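Local coordinates for protein putative pectin lyase (Geobacillus virus E2, PDB 7CHU) that forms the trimeric tailspike of a deep-sea thermophilic bacteriophage and probably recognises or cleaves polysaccharide on the host surface, at residues T4-V10 and G26-T32; F284-H290 and V316-Y322; I339-N345 and D363-Y369. All blocks are in the same frame, centred on the assembly; numbering follows the deposited sequence.

Interaction 1: T4-V10 and G26-T32; sequences TRWLNPV and GDTVMVT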
loop_
_atom_site.group_PDB
_atom_site.type_symbol
_atom_site.label_atom_id
_atom_site.label_comp_id
_atom_site.label_asym_id
_atom_site.label_seq_id
_atom_site.Cartn_x
_atom_site.Cartn_y
_atom_site.Cartn_z
ATOM N N THR A 4 -44.116 -43.332 2.569
ATOM C CA THR A 4 -44.649 -42.849 1.299
ATOM C C THR A 4 -44.230 -43.795 0.182
ATOM O O THR A 4 -43.075 -44.239 0.131
ATOM C CB THR A 4 -44.176 -41.413 0.984
ATOM O OG1 THR A 4 -44.652 -40.515 1.989
ATOM C CG2 THR A 4 -44.693 -40.944 -0.379
ATOM N N ARG A 5 -45.178 -44.103 -0.708
ATOM C CA ARG A 5 -44.925 -44.957 -1.870
ATOM C C ARG A 5 -45.643 -44.353 -3.075
ATOM O O ARG A 5 -46.870 -44.449 -3.199
ATOM C CB ARG A 5 -45.371 -46.389 -1.608
ATOM C CG ARG A 5 -44.959 -47.367 -2.694
ATOM C CD ARG A 5 -45.338 -48.793 -2.317
ATOM N NE ARG A 5 -46.787 -48.978 -2.317
ATOM C CZ ARG A 5 -47.421 -49.995 -2.895
ATOM N NH1 ARG A 5 -46.732 -50.938 -3.525
ATOM N NH2 ARG A 5 -48.745 -50.072 -2.838
ATOM N N TRP A 6 -44.872 -43.730 -3.962
ATOM C CA TRP A 6 -45.441 -43.072 -5.129
ATOM C C TRP A 6 -45.889 -44.106 -6.158
ATOM O O TRP A 6 -45.105 -44.963 -6.582
ATOM C CB TRP A 6 -44.409 -42.119 -5.742
ATOM C CG TRP A 6 -44.430 -40.749 -5.126
ATOM C CD1 TRP A 6 -43.602 -40.269 -4.148
ATOM C CD2 TRP A 6 -45.345 -39.686 -5.440
ATOM N NE1 TRP A 6 -43.944 -38.968 -3.838
ATOM C CE2 TRP A 6 -45.010 -38.590 -4.617
ATOM C CE3 TRP A 6 -46.409 -39.558 -6.341
ATOM C CZ2 TRP A 6 -45.697 -37.382 -4.671
ATOM C CZ3 TRP A 6 -47.093 -38.361 -6.391
ATOM C CH2 TRP A 6 -46.737 -37.286 -5.558
ATOM N N LEU A 7 -47.148 -44.032 -6.565
ATOM C CA LEU A 7 -47.624 -44.903 -7.628
ATOM C C LEU A 7 -47.700 -44.128 -8.943
ATOM O O LEU A 7 -47.538 -42.902 -8.982
ATOM C CB LEU A 7 -48.978 -45.518 -7.256
ATOM C CG LEU A 7 -49.081 -46.161 -5.862
ATOM C CD1 LEU A 7 -50.536 -46.405 -5.473
ATOM C CD2 LEU A 7 -48.277 -47.459 -5.748
ATOM N N ASN A 8 -47.923 -44.866 -10.034
ATOM C CA ASN A 8 -48.060 -44.224 -11.335
ATOM C C ASN A 8 -49.288 -43.321 -11.331
ATOM O O ASN A 8 -50.330 -43.690 -10.772
ATOM C CB ASN A 8 -48.178 -45.257 -12.460
ATOM C CG ASN A 8 -46.913 -46.075 -12.638
ATOM O OD1 ASN A 8 -45.816 -45.529 -12.795
ATOM N ND2 ASN A 8 -47.055 -47.392 -12.598
ATOM N N PRO A 9 -49.200 -42.136 -11.924
ATOM C CA PRO A 9 -50.347 -41.224 -11.923
ATOM C C PRO A 9 -51.523 -41.829 -12.668
ATOM O O PRO A 9 -51.379 -42.783 -13.432
ATOM C CB PRO A 9 -49.819 -39.977 -12.648
ATOM C CG PRO A 9 -48.639 -40.471 -13.440
ATOM C CD PRO A 9 -48.028 -41.566 -12.613
ATOM N N VAL A 10 -52.699 -41.246 -12.437
ATOM C CA VAL A 10 -53.920 -41.586 -13.153
ATOM C C VAL A 10 -54.525 -40.283 -13.652
ATOM O O VAL A 10 -54.080 -39.193 -13.290
ATOM C CB VAL A 10 -54.926 -42.368 -12.278
ATOM C CG1 VAL A 10 -54.327 -43.699 -11.854
ATOM C CG2 VAL A 10 -55.315 -41.561 -11.064
ATOM N N GLY A 26 -49.663 -45.084 3.034
ATOM C CA GLY A 26 -48.573 -44.320 2.476
ATOM C C GLY A 26 -48.563 -44.242 0.969
ATOM O O GLY A 26 -47.770 -43.468 0.413
ATOM N N ASP A 27 -49.412 -45.016 0.294
ATOM C CA ASP A 27 -49.504 -44.936 -1.156
ATOM C C ASP A 27 -49.904 -43.529 -1.576
ATOM O O ASP A 27 -50.816 -42.925 -1.000
ATOM C CB ASP A 27 -50.503 -45.967 -1.690
ATOM C CG ASP A 27 -49.915 -47.363 -1.741
ATOM O OD1 ASP A 27 -48.791 -47.534 -1.214
ATOM O OD2 ASP A 27 -50.570 -48.280 -2.298
ATOM N N THR A 28 -49.208 -43.006 -2.583
ATOM C CA THR A 28 -49.364 -41.626 -3.016
ATOM C C THR A 28 -49.470 -41.609 -4.533
ATOM O O THR A 28 -48.655 -42.235 -5.223
ATOM C CB THR A 28 -48.187 -40.778 -2.519
ATOM O OG1 THR A 28 -48.023 -40.993 -1.114
ATOM C CG2 THR A 28 -48.431 -39.307 -2.760
ATOM N N VAL A 29 -50.503 -40.938 -5.046
ATOM C CA VAL A 29 -50.763 -40.856 -6.479
ATOM C C VAL A 29 -51.215 -39.446 -6.812
ATOM O O VAL A 29 -51.935 -38.809 -6.034
ATOM C CB VAL A 29 -51.828 -41.875 -6.965
ATOM C CG1 VAL A 29 -53.164 -41.601 -6.322
ATOM C CG2 VAL A 29 -51.967 -41.850 -8.482
ATOM N N MET A 30 -50.795 -38.969 -7.979
ATOM C CA MET A 30 -51.275 -37.715 -8.532
ATOM C C MET A 30 -52.280 -38.019 -9.632
ATOM O O MET A 30 -52.099 -38.966 -10.405
ATOM C CB MET A 30 -50.118 -36.889 -9.103
ATOM C CG MET A 30 -50.545 -35.658 -9.862
ATOM S SD MET A 30 -49.148 -34.800 -10.609
ATOM C CE MET A 30 -48.330 -34.138 -9.162
ATOM N N VAL A 31 -53.332 -37.216 -9.715
ATOM C CA VAL A 31 -54.218 -37.274 -10.863
ATOM C C VAL A 31 -53.945 -36.047 -11.725
ATOM O O VAL A 31 -53.744 -34.937 -11.210
ATOM C CB VAL A 31 -55.696 -37.416 -10.438
ATOM C CG1 VAL A 31 -55.833 -38.470 -9.341
ATOM C CG2 VAL A 31 -56.319 -36.117 -10.002
ATOM N N THR A 32 -53.872 -36.269 -13.037
ATOM C CA THR A 32 -53.184 -35.367 -13.945
ATOM C C THR A 32 -54.057 -34.735 -15.021
ATOM O O THR A 32 -53.660 -33.704 -15.571
ATOM C CB THR A 32 -52.028 -36.111 -14.634
ATOM O OG1 THR A 32 -52.543 -37.244 -15.355
ATOM C CG2 THR A 32 -51.026 -36.598 -13.603
HETATM O O HOH W 1 -48.889 -40.516 -9.024
#
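With CG trans to its backbone N (chi1 -172°) and a bend at chi3, Arg5 swings its guanidinium alongside Asp27, whose carboxylate points the same way. The grip is side-on and two-pronged: Arg5 NE reaches Asp27 OD1 at 2.7 Å and Arg5 NH2 reaches Asp27 OD2 at 2.6 Å. Both oxygens are met on their syn sides, although the two planes are twisted 34° apart. Asp27 OD2 also accepts from the backbone N of Gln24, which helps hold the carboxylate in place.

The neighbouring pair, Trp6 and Thr28, projects from the other side of the strands. Thr28 CG2 sits over the six-membered ring of Trp6, 3.7 Å from its centroid, as a CH-pi contact, while Thr28 OG1 turns back to Gly26 O. That carbonyl also receives Arg5 N, from the opposite face of its plane.

Strands 5-6 and 27-30 run parallel and, with helix 14-19 between them, make a beta-alpha-beta crossover. Their pairing closes with Leu7 N to Thr28 O at 2.7 Å. Beyond it the register slips by one residue, and a water takes over, donating to Leu7 O and accepting from Met30 N. Pairing resumes where Val10 N meets Met30 O at 3.1 Å and Val10 O receives both N and OG1 of Thr32. Trp6 NE1 bonds Asp57 of the third subunit.

Interaction 2: F284-H290 and V316-Y322; sequences FIGCKFH and VMNCYFY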
loop_
_atom_site.group_PDB
_atom_site.type_symbol
_atom_site.label_atom_id
_atom_site.label_comp_id
_atom_site.label_asym_id
_atom_site.label_seq_id
_atom_site.Cartn_x
_atom_site.Cartn_y
_atom_site.Cartn_z
ATOM N N PHE A 284 2.931 1.010 -9.347
ATOM C CA PHE A 284 3.099 -0.390 -8.973
ATOM C C PHE A 284 3.321 -0.410 -7.467
ATOM O O PHE A 284 4.370 0.033 -6.993
ATOM C CB PHE A 284 4.275 -1.019 -9.713
ATOM C CG PHE A 284 4.082 -1.029 -11.206
ATOM C CD1 PHE A 284 4.413 0.085 -11.961
ATOM C CD2 PHE A 284 3.522 -2.122 -11.827
ATOM C CE1 PHE A 284 4.180 0.113 -13.339
ATOM C CE2 PHE A 284 3.293 -2.118 -13.227
ATOM C CZ PHE A 284 3.627 -1.004 -13.971
ATOM N N ILE A 285 2.334 -0.899 -6.715
ATOM C CA ILE A 285 2.364 -0.863 -5.253
ATOM C C ILE A 285 2.426 -2.304 -4.758
ATOM O O ILE A 285 1.488 -3.082 -4.961
ATOM C CB ILE A 285 1.155 -0.114 -4.672
ATOM C CG1 ILE A 285 1.117 1.326 -5.231
ATOM C CG2 ILE A 285 1.184 -0.150 -3.104
ATOM C CD1 ILE A 285 -0.195 2.069 -4.943
ATOM N N GLY A 286 3.527 -2.664 -4.122
ATOM C CA GLY A 286 3.620 -3.992 -3.554
ATOM C C GLY A 286 3.724 -5.108 -4.562
ATOM O O GLY A 286 3.399 -6.249 -4.238
ATOM N N CYS A 287 4.220 -4.827 -5.766
ATOM C CA CYS A 287 4.202 -5.837 -6.808
ATOM C C CYS A 287 5.456 -6.705 -6.775
ATOM O O CYS A 287 6.511 -6.314 -6.258
ATOM C CB CYS A 287 4.011 -5.191 -8.185
ATOM S SG CYS A 287 2.396 -4.350 -8.378
ATOM N N LYS A 288 5.300 -7.927 -7.280
ATOM C CA LYS A 288 6.371 -8.921 -7.361
ATOM C C LYS A 288 6.850 -9.040 -8.810
ATOM O O LYS A 288 6.025 -9.183 -9.708
ATOM C CB LYS A 288 5.857 -10.283 -6.880
ATOM C CG LYS A 288 6.789 -11.467 -7.186
ATOM C CD LYS A 288 6.231 -12.744 -6.578
ATOM C CE LYS A 288 7.065 -13.954 -6.898
ATOM N NZ LYS A 288 6.693 -15.109 -6.037
ATOM N N PHE A 289 8.177 -8.993 -9.036
ATOM C CA PHE A 289 8.793 -9.165 -10.359
ATOM C C PHE A 289 9.861 -10.252 -10.238
ATOM O O PHE A 289 10.975 -9.994 -9.763
ATOM C CB PHE A 289 9.403 -7.863 -10.881
ATOM C CG PHE A 289 8.419 -6.729 -11.012
ATOM C CD1 PHE A 289 8.228 -5.834 -9.963
ATOM C CD2 PHE A 289 7.680 -6.564 -12.167
ATOM C CE1 PHE A 289 7.299 -4.777 -10.066
ATOM C CE2 PHE A 289 6.769 -5.508 -12.298
ATOM C CZ PHE A 289 6.561 -4.617 -11.244
ATOM N N HIS A 290 9.530 -11.460 -10.680
ATOM C CA HIS A 290 10.307 -12.661 -10.369
ATOM C C HIS A 290 10.750 -13.333 -11.666
ATOM O O HIS A 290 9.928 -13.584 -12.542
ATOM C CB HIS A 290 9.439 -13.606 -9.530
ATOM C CG HIS A 290 10.180 -14.706 -8.841
ATOM N ND1 HIS A 290 10.719 -15.780 -9.516
ATOM C CD2 HIS A 290 10.374 -14.955 -7.523
ATOM C CE1 HIS A 290 11.253 -16.623 -8.645
ATOM N NE2 HIS A 290 11.055 -16.144 -7.430
ATOM N N VAL A 316 7.016 3.312 -8.239
ATOM C CA VAL A 316 7.325 1.911 -7.986
ATOM C C VAL A 316 7.559 1.781 -6.482
ATOM O O VAL A 316 8.674 2.006 -5.983
ATOM C CB VAL A 316 8.532 1.435 -8.814
ATOM C CG1 VAL A 316 8.750 -0.056 -8.648
ATOM C CG2 VAL A 316 8.348 1.809 -10.322
ATOM N N MET A 317 6.495 1.420 -5.759
ATOM C CA MET A 317 6.446 1.470 -4.305
ATOM C C MET A 317 6.524 0.070 -3.713
ATOM O O MET A 317 5.675 -0.783 -4.001
ATOM C CB MET A 317 5.172 2.165 -3.823
ATOM C CG MET A 317 4.906 3.506 -4.481
ATOM S SD MET A 317 6.168 4.750 -4.105
ATOM C CE MET A 317 5.971 4.928 -2.325
ATOM N N ASN A 318 7.515 -0.137 -2.849
ATOM C CA ASN A 318 7.715 -1.386 -2.111
ATOM C C ASN A 318 7.485 -2.603 -3.014
ATOM O O ASN A 318 6.672 -3.490 -2.745
ATOM C CB ASN A 318 6.856 -1.443 -0.819
ATOM C CG ASN A 318 5.438 -0.869 -0.981
ATOM O OD1 ASN A 318 5.237 0.355 -1.106
ATOM N ND2 ASN A 318 4.443 -1.750 -0.931
ATOM N N CYS A 319 8.229 -2.633 -4.116
ATOM C CA CYS A 319 8.159 -3.770 -5.015
ATOM C C CYS A 319 9.373 -4.662 -4.839
ATOM O O CYS A 319 10.443 -4.234 -4.381
ATOM C CB CYS A 319 8.014 -3.338 -6.483
ATOM S SG CYS A 319 6.477 -2.431 -6.854
ATOM N N TYR A 320 9.183 -5.917 -5.223
ATOM C CA TYR A 320 10.154 -6.988 -5.063
ATOM C C TYR A 320 10.664 -7.396 -6.444
ATOM O O TYR A 320 9.869 -7.763 -7.321
ATOM C CB TYR A 320 9.495 -8.169 -4.345
ATOM C CG TYR A 320 10.192 -9.511 -4.497
ATOM C CD1 TYR A 320 11.504 -9.710 -4.065
ATOM C CD2 TYR A 320 9.518 -10.584 -5.060
ATOM C CE1 TYR A 320 12.124 -10.947 -4.198
ATOM C CE2 TYR A 320 10.113 -11.804 -5.200
ATOM C CZ TYR A 320 11.407 -11.983 -4.774
ATOM O OH TYR A 320 11.947 -13.223 -4.949
ATOM N N PHE A 321 11.981 -7.313 -6.637
ATOM C CA PHE A 321 12.635 -7.680 -7.888
ATOM C C PHE A 321 13.627 -8.798 -7.618
ATOM O O PHE A 321 14.446 -8.686 -6.695
ATOM C CB PHE A 321 13.381 -6.483 -8.492
ATOM C CG PHE A 321 12.471 -5.408 -9.030
ATOM C CD1 PHE A 321 11.937 -4.436 -8.174
ATOM C CD2 PHE A 321 12.156 -5.368 -10.385
ATOM C CE1 PHE A 321 11.085 -3.445 -8.662
ATOM C CE2 PHE A 321 11.308 -4.372 -10.893
ATOM C CZ PHE A 321 10.783 -3.408 -10.038
ATOM N N TYR A 322 13.585 -9.854 -8.434
ATOM C CA TYR A 322 14.497 -10.975 -8.231
ATOM C C TYR A 322 14.818 -11.652 -9.557
ATOM O O TYR A 322 13.914 -11.910 -10.358
ATOM C CB TYR A 322 13.894 -11.987 -7.240
ATOM C CG TYR A 322 14.564 -13.337 -7.262
ATOM C CD1 TYR A 322 15.852 -13.496 -6.788
ATOM C CD2 TYR A 322 13.915 -14.441 -7.783
ATOM C CE1 TYR A 322 16.471 -14.732 -6.821
ATOM C CE2 TYR A 322 14.514 -15.670 -7.820
ATOM C CZ TYR A 322 15.789 -15.816 -7.330
ATOM O OH TYR A 322 16.390 -17.049 -7.385
#
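Phe289 and Phe321 lie side by side in an offset stack, centroids 4.6 Å apart and planes 12° from parallel, with Phe289 CD1 over the face of Phe321 toward its rim. On the other side of the strands Tyr322 turns the edge carrying CD2 and CE2 toward the face of His290, the planes inclined at 62°; Tyr322 CD2 comes to 3.3 Å from His290 NE2. Tyr320 runs alongside Lys288, whose CG meets the Tyr320 ring edge at CD2, 3.6 Å away.

At the turn that separates the two short strands of each segment, Cys319 SG accepts from the backbone N of Cys287 at 3.5 Å. With SG trans to its own carbonyl carbon, the Cys319 sulfur also touches CB of both Phe284 and Cys287, while its CB packs at the edge of the Phe289 ring.

The side chains align in register, phenylalanine on phenylalanine at 289 and 321, because the segments belong to successive coils of a right-handed parallel beta-helix, the fold of the pectate-lyase-like family. Strands 288-290 and 320-322 run 1° apart, and their backbones join through Tyr320 N to Cys287 O, Phe289 N to Tyr320 O at 2.7 Å, and Tyr322 N to Phe289 O. Before the turn, Met317 N bonds Phe284 O and Gly286 N bonds Met317 O.

Further out, the aromatic row continues from Phe289 to Phe260 and from Phe321 to Phe343, while Met307 packs against Phe289 from strand 307-309. Lys288 NZ forms a salt bridge with Asp219 of the second subunit, and Asn318 ND2 bonds Gln283 of that subunit.

Interaction 3: I339-N345 and D363-Y369; sequences IGCDFYN and DGCSGQY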
loop_
_atom_site.group_PDB
_atom_site.type_symbol
_atom_site.label_atom_id
_atom_site.label_comp_id
_atom_site.label_asym_id
_atom_site.label_seq_id
_atom_site.Cartn_x
_atom_site.Cartn_y
_atom_site.Cartn_z
ATOM N N ILE A 339 10.833 3.526 -4.539
ATOM C CA ILE A 339 10.808 3.783 -3.100
ATOM C C ILE A 339 10.546 2.479 -2.367
ATOM O O ILE A 339 9.514 1.830 -2.597
ATOM C CB ILE A 339 9.738 4.830 -2.734
ATOM C CG1 ILE A 339 10.139 6.217 -3.258
ATOM C CG2 ILE A 339 9.492 4.849 -1.218
ATOM C CD1 ILE A 339 9.123 7.293 -2.938
ATOM N N GLY A 340 11.448 2.121 -1.449
ATOM C CA GLY A 340 11.258 0.943 -0.630
ATOM C C GLY A 340 11.323 -0.368 -1.379
ATOM O O GLY A 340 10.756 -1.358 -0.917
ATOM N N CYS A 341 11.986 -0.413 -2.531
ATOM C CA CYS A 341 12.035 -1.662 -3.271
ATOM C C CYS A 341 13.249 -2.477 -2.852
ATOM O O CYS A 341 14.251 -1.948 -2.367
ATOM C CB CYS A 341 12.074 -1.402 -4.789
ATOM S SG CYS A 341 10.627 -0.441 -5.346
ATOM N N ASP A 342 13.188 -3.767 -3.126
ATOM C CA ASP A 342 14.341 -4.617 -2.902
ATOM C C ASP A 342 14.663 -5.367 -4.182
ATOM O O ASP A 342 13.759 -5.851 -4.872
ATOM C CB ASP A 342 14.111 -5.588 -1.760
ATOM C CG ASP A 342 15.417 -6.164 -1.231
ATOM O OD1 ASP A 342 15.791 -7.239 -1.755
ATOM O OD2 ASP A 342 16.056 -5.538 -0.326
ATOM N N PHE A 343 15.960 -5.483 -4.462
ATOM C CA PHE A 343 16.493 -6.030 -5.701
ATOM C C PHE A 343 17.478 -7.138 -5.366
ATOM O O PHE A 343 18.398 -6.925 -4.569
ATOM C CB PHE A 343 17.224 -4.949 -6.506
ATOM C CG PHE A 343 16.410 -3.723 -6.777
ATOM C CD1 PHE A 343 15.626 -3.645 -7.941
ATOM C CD2 PHE A 343 16.462 -2.629 -5.917
ATOM C CE1 PHE A 343 14.883 -2.497 -8.234
ATOM C CE2 PHE A 343 15.723 -1.473 -6.174
ATOM C CZ PHE A 343 14.921 -1.399 -7.345
ATOM N N TYR A 344 17.302 -8.308 -5.966
ATOM C CA TYR A 344 18.207 -9.421 -5.690
ATOM C C TYR A 344 18.578 -10.139 -6.985
ATOM O O TYR A 344 17.764 -10.879 -7.545
ATOM C CB TYR A 344 17.591 -10.397 -4.686
ATOM C CG TYR A 344 18.584 -11.393 -4.152
ATOM C CD1 TYR A 344 19.418 -11.071 -3.079
ATOM C CD2 TYR A 344 18.696 -12.653 -4.721
ATOM C CE1 TYR A 344 20.333 -11.996 -2.587
ATOM C CE2 TYR A 344 19.606 -13.576 -4.237
ATOM C CZ TYR A 344 20.417 -13.241 -3.168
ATOM O OH TYR A 344 21.337 -14.145 -2.693
ATOM N N ASN A 345 19.824 -9.937 -7.428
ATOM C CA ASN A 345 20.489 -10.730 -8.459
ATOM C C ASN A 345 20.083 -10.338 -9.872
ATOM O O ASN A 345 19.146 -10.911 -10.436
ATOM C CB ASN A 345 20.254 -12.229 -8.262
ATOM C CG ASN A 345 21.406 -13.054 -8.779
ATOM O OD1 ASN A 345 22.546 -12.590 -8.792
ATOM N ND2 ASN A 345 21.123 -14.267 -9.227
ATOM N N ASP A 363 14.802 5.790 -3.262
ATOM C CA ASP A 363 14.719 6.148 -1.855
ATOM C C ASP A 363 14.288 4.964 -0.990
ATOM O O ASP A 363 13.299 4.287 -1.296
ATOM C CB ASP A 363 13.752 7.319 -1.673
ATOM C CG ASP A 363 13.646 7.756 -0.228
ATOM O OD1 ASP A 363 12.522 7.777 0.316
ATOM O OD2 ASP A 363 14.700 8.062 0.382
ATOM N N GLY A 364 15.020 4.726 0.103
ATOM C CA GLY A 364 14.673 3.638 1.003
ATOM C C GLY A 364 14.797 2.251 0.408
ATOM O O GLY A 364 14.154 1.315 0.897
ATOM N N CYS A 365 15.598 2.083 -0.638
ATOM C CA CYS A 365 15.729 0.792 -1.302
ATOM C C CYS A 365 16.938 0.049 -0.765
ATOM O O CYS A 365 17.819 0.634 -0.135
ATOM C CB CYS A 365 15.878 0.950 -2.824
ATOM S SG CYS A 365 14.450 1.694 -3.653
ATOM N N SER A 366 16.989 -1.251 -1.041
ATOM C CA SER A 366 18.190 -2.015 -0.730
ATOM C C SER A 366 18.236 -3.200 -1.684
ATOM O O SER A 366 17.410 -3.316 -2.598
ATOM C CB SER A 366 18.231 -2.434 0.746
ATOM O OG SER A 366 19.572 -2.738 1.116
ATOM N N GLY A 367 19.240 -4.055 -1.508
ATOM C CA GLY A 367 19.378 -5.199 -2.380
ATOM C C GLY A 367 20.807 -5.684 -2.460
ATOM O O GLY A 367 21.705 -5.130 -1.843
ATOM N N GLN A 368 20.995 -6.733 -3.258
ATOM C CA GLN A 368 22.297 -7.365 -3.340
ATOM C C GLN A 368 22.468 -7.998 -4.709
ATOM O O GLN A 368 21.501 -8.477 -5.310
ATOM C CB GLN A 368 22.466 -8.420 -2.227
ATOM C CG GLN A 368 23.938 -8.801 -1.995
ATOM C CD GLN A 368 24.095 -9.819 -0.881
ATOM O OE1 GLN A 368 23.107 -10.313 -0.326
ATOM N NE2 GLN A 368 25.340 -10.149 -0.556
ATOM N N TYR A 369 23.713 -7.981 -5.198
ATOM C CA TYR A 369 24.153 -8.704 -6.392
ATOM C C TYR A 369 23.671 -8.033 -7.673
ATOM O O TYR A 369 22.952 -8.635 -8.478
ATOM C CB TYR A 369 23.709 -10.174 -6.363
ATOM C CG TYR A 369 24.358 -10.964 -5.250
ATOM C CD1 TYR A 369 25.752 -10.901 -5.033
ATOM C CD2 TYR A 369 23.593 -11.757 -4.400
ATOM C CE1 TYR A 369 26.358 -11.611 -3.989
ATOM C CE2 TYR A 369 24.191 -12.474 -3.374
ATOM C CZ TYR A 369 25.567 -12.397 -3.175
ATOM O OH TYR A 369 26.132 -13.107 -2.141
#
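Tyr344 and Tyr369 supply the aromatic contact. The edge of Tyr369 is directed at the face of Tyr344 in an offset edge-to-face pair, centroids 5.5 Å apart and planes at 78°. Tyr369 CD2 lies 3.7 Å from Tyr344 CZ, and Gln368 CG covers one face of the Tyr369 ring over its centre. The Gln368 side chain runs beside Tyr344, with its amide plane turned 81° from the ring.

Backbone hydrogen bonds follow a parallel pattern. Gly340 N reaches Asp363 O, and after the bend Cys341 O receives Ser366 N; Phe343 N then bonds Ser366 O at 3.2 Å, Phe343 O takes Gln368 N, and Asn345 N ends the series at Gln368 O. Phe343 O also comes within 3.0 Å of Gly367 CA, and the backbones are close here, with the CA atoms of Phe343 and Gly367 4.5 Å apart.

Sulfur adds a further bond at the bend. Because SG is trans to the carbonyl carbon (chi1 -63°), Cys365 presents its sulfur to Cys341 N, at 3.4 Å. Cys365 CB meets the edge of the Phe343 ring at CE2.

The carboxylates face the other subunits across the trimer interface: Asp342 forms salt bridges through OD1 with Arg335 and through OD2 with Lys337 of the second subunit. Asp363 lies close to its counterparts in both other subunits, a cluster that could favour protonation of some of the carboxylates.

Within the parallel beta-helix, strands 342-345 and 366-368 belong to neighbouring coils, their axes 4.7 Å apart at closest approach. Strand 320-324 flanks the first through backbone bonds of Asp342 and Tyr344 to Phe321, and Phe343 meets the rings of Phe321 and Phe350.

How the interactions relate
Interactions 2 and 3 are buried contacts in the beta-helix, with centres about 10 Å apart, and form consecutive layers: strand 320-324 of one neighbours strand 342-346 of the other, and Asn318 N to Ile339 O and Phe321 N to Asp342 O are probable hydrogen bonds between them. Both use a cysteine sulfur at the bend, but interaction 2 is richer in stacked rings and interaction 3 in glycine. All three touch other subunits, interaction 2 through a lysine and an amide, interaction 3 through carboxylates. Interaction 1, centred about 68 Å from interaction 2 in a small N-terminal sheet, is only partly buried and adds to its short parallel pairing an exposed arginine's salt bridge, a bridging water and a CH-pi contact.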